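Local coordinates for putative 4-amino-4-deoxychorismate lyase (Thermus thermophilus, PDB 2ZGI) that probably cleaves 4-amino-4-deoxychorismate into 4-aminobenzoate and pyruvate, using a covalently bound pyridoxal-5'-phosphate cofactor, at the pyridoxal-5'-phosphate site and the interface of chains A and B. Residues are numbered along the deposited sequence; one frame, centred on the assembly and turned at random. Chains: chain A/B, Putative 4-amino-4-deoxychorismate lyase.

Contact 1: the pyridoxal-5'-phosphate site. Residues chain A 44, 126, 130, 133, 159-164, 180, 182-184, 216-218. With PLP (pyridoxal-5'-phosphate), chain C.
A:Lys126 is covalently joined through NZ to C4A, the former aldehyde carbon of PLP, the linkage expected to be the internal aldimine of this family. Its chain runs nearly extended and bends only at chi4 (65°), which also leaves NZ hydrogen-bonded to the phenolic O3, 2.8 Å away. The pyridine ring is sandwiched: A:Leu180 lays methyl CD2 over one face, 3.4 Å from the ring centroid, while the backbone carbonyl carbon of A:Arg162 covers the other. At the ring nitrogen, A:Asp159 OD1 lies 2.9 Å from N1, a hydrogen bond that would keep N1 protonated and the ring an electron sink. An alanine here would lose that carboxylate and would probably weaken the electron-withdrawing power of the ring. A:Tyr133 sets CE1 against the C2A methyl. Each terminal phosphate oxygen is gripped at least twice: O1P by A:Arg44 NH1 (2.7 Å, also a salt bridge) and A:Ile183 N, O2P by N and OG1 of A:Thr184, O3P by N and OG of A:Ser218. The two amides of A:Ile183 and A:Thr184 open helix 183-194, whose N-terminus would further stabilise the negative charge. In the second shell, A:Leu180 N meets A:Asp159 OD2 from above the carboxylate plane at 2.8 Å. A:Ile183 CD1 and A:Lys126 CD cover opposite faces of the A:Arg44 guanidinium, and A:Tyr130 OH reaches O3 through water 2. This pocket buries the cofactor almost completely and presumably readies it for lyase chemistry.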
loop_
_atom_site.group_PDB
_atom_site.type_symbol
_atom_site.label_atom_id
_atom_site.label_comp_id
_atom_site.label_asym_id
_atom_site.label_seq_id
_atom_site.Cartn_x
_atom_site.Cartn_y
_atom_site.Cartn_z
ATOM N N ARG A 44 0.294 -19.875 -16.168
ATOM C CA ARG A 44 0.889 -18.738 -15.413
ATOM C C ARG A 44 1.616 -17.712 -16.297
ATOM O O ARG A 44 1.469 -16.504 -16.133
ATOM C CB ARG A 44 1.812 -19.227 -14.266
ATOM C CG ARG A 44 2.266 -18.089 -13.325
ATOM C CD ARG A 44 3.158 -18.553 -12.186
ATOM N NE ARG A 44 4.360 -19.216 -12.701
ATOM C CZ ARG A 44 5.305 -19.801 -11.952
ATOM N NH1 ARG A 44 5.223 -19.787 -10.636
ATOM N NH2 ARG A 44 6.353 -20.388 -12.543
ATOM N N LYS A 126 6.581 -13.163 -12.526
ATOM C CA LYS A 126 7.897 -13.738 -12.770
ATOM C C LYS A 126 8.499 -12.972 -13.961
ATOM O O LYS A 126 8.277 -13.356 -15.118
ATOM C CB LYS A 126 7.702 -15.231 -13.056
ATOM C CG LYS A 126 8.896 -16.119 -12.729
ATOM C CD LYS A 126 8.449 -17.575 -12.611
ATOM C CE LYS A 126 9.627 -18.508 -12.617
ATOM N NZ LYS A 126 10.440 -18.242 -11.383
ATOM N N TYR A 130 14.887 -8.924 -12.362
ATOM C CA TYR A 130 15.185 -9.970 -11.395
ATOM C C TYR A 130 16.312 -9.620 -10.426
ATOM O O TYR A 130 16.719 -10.448 -9.615
ATOM C CB TYR A 130 15.559 -11.225 -12.163
ATOM C CG TYR A 130 15.484 -12.516 -11.389
ATOM C CD1 TYR A 130 14.263 -13.028 -10.944
ATOM C CD2 TYR A 130 16.630 -13.271 -11.187
ATOM C CE1 TYR A 130 14.214 -14.268 -10.250
ATOM C CE2 TYR A 130 16.591 -14.478 -10.513
ATOM C CZ TYR A 130 15.393 -14.969 -10.056
ATOM O OH TYR A 130 15.412 -16.167 -9.388
ATOM N N TYR A 133 16.210 -10.300 -6.663
ATOM C CA TYR A 133 16.309 -11.733 -6.333
ATOM C C TYR A 133 17.771 -12.220 -6.523
ATOM O O TYR A 133 18.316 -12.905 -5.649
ATOM C CB TYR A 133 15.298 -12.580 -7.162
ATOM C CG TYR A 133 13.835 -12.072 -7.080
ATOM C CD1 TYR A 133 12.976 -12.482 -6.044
ATOM C CD2 TYR A 133 13.347 -11.167 -8.021
ATOM C CE1 TYR A 133 11.651 -11.957 -5.936
ATOM C CE2 TYR A 133 12.004 -10.660 -7.958
ATOM C CZ TYR A 133 11.170 -11.075 -6.916
ATOM O OH TYR A 133 9.886 -10.553 -6.873
ATOM N N ASP A 159 9.307 -14.129 0.088
ATOM C CA ASP A 159 9.771 -14.930 -1.032
ATOM C C ASP A 159 11.222 -15.309 -0.849
ATOM O O ASP A 159 11.934 -14.656 -0.089
ATOM C CB ASP A 159 9.613 -14.096 -2.338
ATOM C CG ASP A 159 9.048 -14.913 -3.508
ATOM O OD1 ASP A 159 9.290 -16.137 -3.567
ATOM O OD2 ASP A 159 8.355 -14.315 -4.388
ATOM N N GLY A 160 11.652 -16.365 -1.544
ATOM C CA GLY A 160 13.073 -16.601 -1.792
ATOM C C GLY A 160 13.450 -16.120 -3.183
ATOM O O GLY A 160 12.578 -15.811 -4.011
ATOM N N SER A 161 14.754 -16.054 -3.469
ATOM C CA SER A 161 15.177 -15.553 -4.786
ATOM C C SER A 161 14.678 -16.425 -5.907
ATOM O O SER A 161 14.358 -15.896 -6.969
ATOM C CB SER A 161 16.712 -15.440 -4.904
ATOM O OG SER A 161 17.303 -16.732 -5.088
ATOM N N ARG A 162 14.602 -17.737 -5.682
ATOM C CA ARG A 162 14.100 -18.679 -6.730
ATOM C C ARG A 162 13.240 -19.837 -6.220
ATOM O O ARG A 162 12.930 -20.761 -6.975
ATOM C CB ARG A 162 15.225 -19.232 -7.606
ATOM C CG ARG A 162 16.180 -20.195 -6.907
ATOM C CD ARG A 162 17.611 -19.789 -7.186
ATOM N NE ARG A 162 18.654 -20.702 -6.671
ATOM C CZ ARG A 162 18.964 -20.882 -5.386
ATOM N NH1 ARG A 162 18.277 -20.273 -4.428
ATOM N NH2 ARG A 162 19.956 -21.698 -5.052
ATOM N N THR A 163 12.887 -19.787 -4.941
ATOM C CA THR A 163 12.034 -20.786 -4.309
ATOM C C THR A 163 10.972 -20.100 -3.446
ATOM O O THR A 163 11.100 -18.919 -3.088
ATOM C CB THR A 163 12.832 -21.709 -3.374
ATOM O OG1 THR A 163 13.558 -20.903 -2.443
ATOM C CG2 THR A 163 13.795 -22.585 -4.158
ATOM N N SER A 164 9.928 -20.857 -3.114
ATOM C CA SER A 164 8.815 -20.359 -2.327
ATOM C C SER A 164 8.908 -20.959 -0.914
ATOM O O SER A 164 9.001 -22.182 -0.759
ATOM C CB SER A 164 7.495 -20.765 -2.985
ATOM O OG SER A 164 7.387 -20.197 -4.277
ATOM N N LEU A 180 5.628 -14.451 -5.089
ATOM C CA LEU A 180 5.185 -15.159 -6.279
ATOM C C LEU A 180 4.376 -16.389 -5.885
ATOM O O LEU A 180 4.735 -17.111 -4.961
ATOM C CB LEU A 180 6.391 -15.571 -7.160
ATOM C CG LEU A 180 6.083 -16.472 -8.357
ATOM C CD1 LEU A 180 5.382 -15.636 -9.435
ATOM C CD2 LEU A 180 7.336 -17.137 -8.901
ATOM N N GLY A 182 4.176 -19.597 -6.475
ATOM C CA GLY A 182 4.974 -20.675 -7.016
ATOM C C GLY A 182 4.123 -21.895 -7.305
ATOM O O GLY A 182 3.205 -22.232 -6.543
ATOM N N ILE A 183 4.399 -22.526 -8.438
ATOM C CA ILE A 183 3.695 -23.720 -8.852
ATOM C C ILE A 183 4.091 -24.884 -7.939
ATOM O O ILE A 183 3.238 -25.593 -7.431
ATOM C CB ILE A 183 3.890 -23.997 -10.365
ATOM C CG1 ILE A 183 3.026 -23.000 -11.163
ATOM C CG2 ILE A 183 3.460 -25.445 -10.756
ATOM C CD1 ILE A 183 3.513 -22.706 -12.575
ATOM N N THR A 184 5.387 -25.044 -7.677
ATOM C CA THR A 184 5.837 -26.176 -6.845
ATOM C C THR A 184 5.189 -26.101 -5.466
ATOM O O THR A 184 4.711 -27.088 -4.947
ATOM C CB THR A 184 7.394 -26.230 -6.720
ATOM O OG1 THR A 184 7.964 -26.175 -8.030
ATOM C CG2 THR A 184 7.859 -27.529 -6.015
ATOM N N ALA A 216 10.339 -24.463 -1.809
ATOM C CA ALA A 216 9.839 -25.169 -2.965
ATOM C C ALA A 216 10.120 -24.407 -4.270
ATOM O O ALA A 216 10.003 -23.184 -4.322
ATOM C CB ALA A 216 8.334 -25.471 -2.796
ATOM N N GLY A 217 10.500 -25.122 -5.327
ATOM C CA GLY A 217 10.656 -24.461 -6.611
ATOM C C GLY A 217 10.958 -25.446 -7.706
ATOM O O GLY A 217 11.394 -26.545 -7.432
ATOM N N SER A 218 10.764 -25.029 -8.951
ATOM C CA SER A 218 10.890 -25.950 -10.094
ATOM C C SER A 218 12.307 -26.492 -10.251
ATOM O O SER A 218 12.515 -27.604 -10.750
ATOM C CB SER A 218 10.425 -25.288 -11.391
ATOM O OG SER A 218 9.039 -24.944 -11.308
HETATM N N1 PLP C . 10.157 -17.383 -6.051
HETATM C C2 PLP C . 10.615 -16.631 -7.087
HETATM C C2A PLP C . 10.999 -15.202 -6.824
HETATM C C3 PLP C . 10.742 -17.178 -8.353
HETATM O O3 PLP C . 11.202 -16.411 -9.405
HETATM C C4 PLP C . 10.333 -18.510 -8.512
HETATM C C4A PLP C . 10.401 -19.151 -9.853
HETATM C C5 PLP C . 9.866 -19.266 -7.431
HETATM C C6 PLP C . 9.784 -18.668 -6.196
HETATM C C5A PLP C . 9.430 -20.719 -7.571
HETATM O O4P PLP C . 8.293 -20.865 -8.423
HETATM P P PLP C . 7.962 -22.282 -9.141
HETATM O O1P PLP C . 6.756 -21.934 -10.012
HETATM O O2P PLP C . 7.695 -23.287 -8.058
HETATM O O3P PLP C . 9.207 -22.604 -9.930
HETATM O O HOH W 1 6.923 -22.936 -5.702
HETATM O O HOH W 2 13.341 -17.664 -10.170
#

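Contact 2: the interface of chains A and B. Residues chain A 124, 156, 177, 203; chain B 154, 156, 202-203.
B:Phe154 (chi1 -43°) and A:His156 both place CG anti to their own carbonyl carbon, and from these positions the two side chains cross at about a right angle. The imidazole meets the phenyl ring edge-on, planes 87° apart, with NE2 over the centre of the B:Phe154 face and 3.5 Å from CZ. If NE2 carries the proton, its N-H would be directed at the aromatic cloud. Behind it, A:Leu203 CG caps a face of the A:His156 ring and is likely to limit its rotation. The same leucine sends CD2 across the boundary, 3.7 Å from B:Phe154 CD2, and meets B:His156 CE1 tip to tip at 3.8 Å. B:Leu203 in turn covers its own B:His156, but with CB over the ring centre, so the two copies use the same residue pair differently and the patch is not symmetric. A:Arg124, bent at chi2, brings NH2 to the edge of the B:His156 ring, 4.0 Å from NE2, an approach without a hydrogen bond.

The polar end belongs to A:Glu177, whose chain is extended beyond CG and crosses B:Leu203 at about a right angle. Its OE2 accepts the backbone N-H of B:Leu203 at 2.6 Å, nearly straight (175° at the hydrogen), though from above the carboxylate plane. OE1 packs against the B:Leu203 CD2 methyl, so the carboxylate touches both the amide and the apolar branch of one residue. This mixed patch is one part of the interface between the two copies in the deposited assembly, which may or may not be the biological one. Water 3 links A:Glu177 OE2 to the carbonyl O of B:Leu203, 2.9 Å from that oxygen, and bonds to water 4, which is held by A:Arg124 NH1 at 3.2 Å.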
loop_
_atom_site.group_PDB
_atom_site.type_symbol
_atom_site.label_atom_id
_atom_site.label_comp_id
_atom_site.label_asym_id
_atom_site.label_seq_id
_atom_site.Cartn_x
_atom_site.Cartn_y
_atom_site.Cartn_z
ATOM N N ARG A 124 4.325 -10.171 -7.801
ATOM C CA ARG A 124 3.450 -11.295 -8.102
ATOM C C ARG A 124 3.676 -11.851 -9.510
ATOM O O ARG A 124 2.992 -12.793 -9.922
ATOM C CB ARG A 124 1.977 -10.889 -7.914
ATOM C CG ARG A 124 1.636 -10.440 -6.491
ATOM C CD ARG A 124 2.062 -11.479 -5.472
ATOM N NE ARG A 124 1.592 -11.139 -4.132
ATOM C CZ ARG A 124 0.711 -11.841 -3.417
ATOM N NH1 ARG A 124 0.198 -12.974 -3.880
ATOM N NH2 ARG A 124 0.366 -11.411 -2.211
ATOM N N HIS A 156 7.478 -7.967 5.995
ATOM C CA HIS A 156 7.116 -9.385 5.950
ATOM C C HIS A 156 8.169 -10.110 5.118
ATOM O O HIS A 156 8.677 -9.553 4.154
ATOM C CB HIS A 156 5.756 -9.664 5.258
ATOM C CG HIS A 156 4.591 -8.895 5.804
ATOM N ND1 HIS A 156 4.085 -9.091 7.069
ATOM C CD2 HIS A 156 3.815 -7.942 5.236
ATOM C CE1 HIS A 156 3.064 -8.277 7.266
ATOM N NE2 HIS A 156 2.875 -7.570 6.168
ATOM N N GLU A 177 2.651 -15.965 2.617
ATOM C CA GLU A 177 2.013 -15.134 1.619
ATOM C C GLU A 177 2.859 -13.902 1.275
ATOM O O GLU A 177 3.713 -13.475 2.055
ATOM C CB GLU A 177 0.635 -14.732 2.110
ATOM C CG GLU A 177 -0.402 -15.811 1.719
ATOM C CD GLU A 177 -1.655 -15.710 2.523
ATOM O OE1 GLU A 177 -1.565 -15.531 3.751
ATOM O OE2 GLU A 177 -2.727 -15.833 1.956
ATOM N N LEU A 203 0.731 -14.521 6.572
ATOM C CA LEU A 203 1.696 -13.472 6.365
ATOM C C LEU A 203 2.630 -13.434 7.558
ATOM O O LEU A 203 2.174 -13.258 8.707
ATOM C CB LEU A 203 0.934 -12.168 6.242
ATOM C CG LEU A 203 1.437 -11.019 5.395
ATOM C CD1 LEU A 203 2.054 -11.496 4.089
ATOM C CD2 LEU A 203 0.217 -10.116 5.177
ATOM N N PHE B 154 -1.918 -3.540 3.406
ATOM C CA PHE B 154 -0.963 -4.211 2.520
ATOM C C PHE B 154 -1.403 -4.321 1.051
ATOM O O PHE B 154 -0.626 -4.743 0.213
ATOM C CB PHE B 154 -0.561 -5.595 3.070
ATOM C CG PHE B 154 -0.300 -5.607 4.556
ATOM C CD1 PHE B 154 0.502 -4.614 5.145
ATOM C CD2 PHE B 154 -0.855 -6.599 5.371
ATOM C CE1 PHE B 154 0.737 -4.615 6.522
ATOM C CE2 PHE B 154 -0.627 -6.608 6.745
ATOM C CZ PHE B 154 0.189 -5.610 7.320
ATOM N N HIS B 156 -4.203 -6.140 0.023
ATOM C CA HIS B 156 -5.139 -7.261 -0.220
ATOM C C HIS B 156 -6.579 -6.752 -0.211
ATOM O O HIS B 156 -6.856 -5.805 0.497
ATOM C CB HIS B 156 -4.983 -8.333 0.836
ATOM C CG HIS B 156 -3.575 -8.803 1.001
ATOM N ND1 HIS B 156 -2.837 -8.542 2.135
ATOM C CD2 HIS B 156 -2.761 -9.502 0.169
ATOM C CE1 HIS B 156 -1.627 -9.062 1.993
ATOM N NE2 HIS B 156 -1.553 -9.648 0.811
ATOM N N GLY B 202 -7.130 -17.461 2.331
ATOM C CA GLY B 202 -5.910 -16.762 1.913
ATOM C C GLY B 202 -6.106 -15.269 1.769
ATOM O O GLY B 202 -7.244 -14.786 1.761
ATOM N N LEU B 203 -4.990 -14.536 1.684
ATOM C CA LEU B 203 -5.026 -13.122 1.411
ATOM C C LEU B 203 -4.938 -12.996 -0.079
ATOM O O LEU B 203 -4.082 -13.627 -0.719
ATOM C CB LEU B 203 -3.836 -12.407 2.049
ATOM C CG LEU B 203 -3.842 -11.835 3.460
ATOM C CD1 LEU B 203 -5.195 -11.240 3.947
ATOM C CD2 LEU B 203 -3.291 -12.807 4.409
HETATM O O HOH W 3 -3.464 -16.414 -1.143
HETATM O O HOH W 4 -2.194 -14.201 -2.108
#

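The centres of the C-alpha atoms of contact 1 and contact 2 lie about 15 Å apart, and the two share no residue, yet they draw on neighbouring stretches of chain A. A:Arg124 sits two positions before the cofactor lysine A:Lys126. A:His156 directly precedes strand 157-160, which carries A:Asp159, and A:Glu177 follows strand 172-176, three positions before A:Leu180. The neighbouring copy thus touches residues a few positions along the chain from some that hold PLP. Chain B gives no residue to the cofactor pocket described, so any influence of the interface on the site would be indirect.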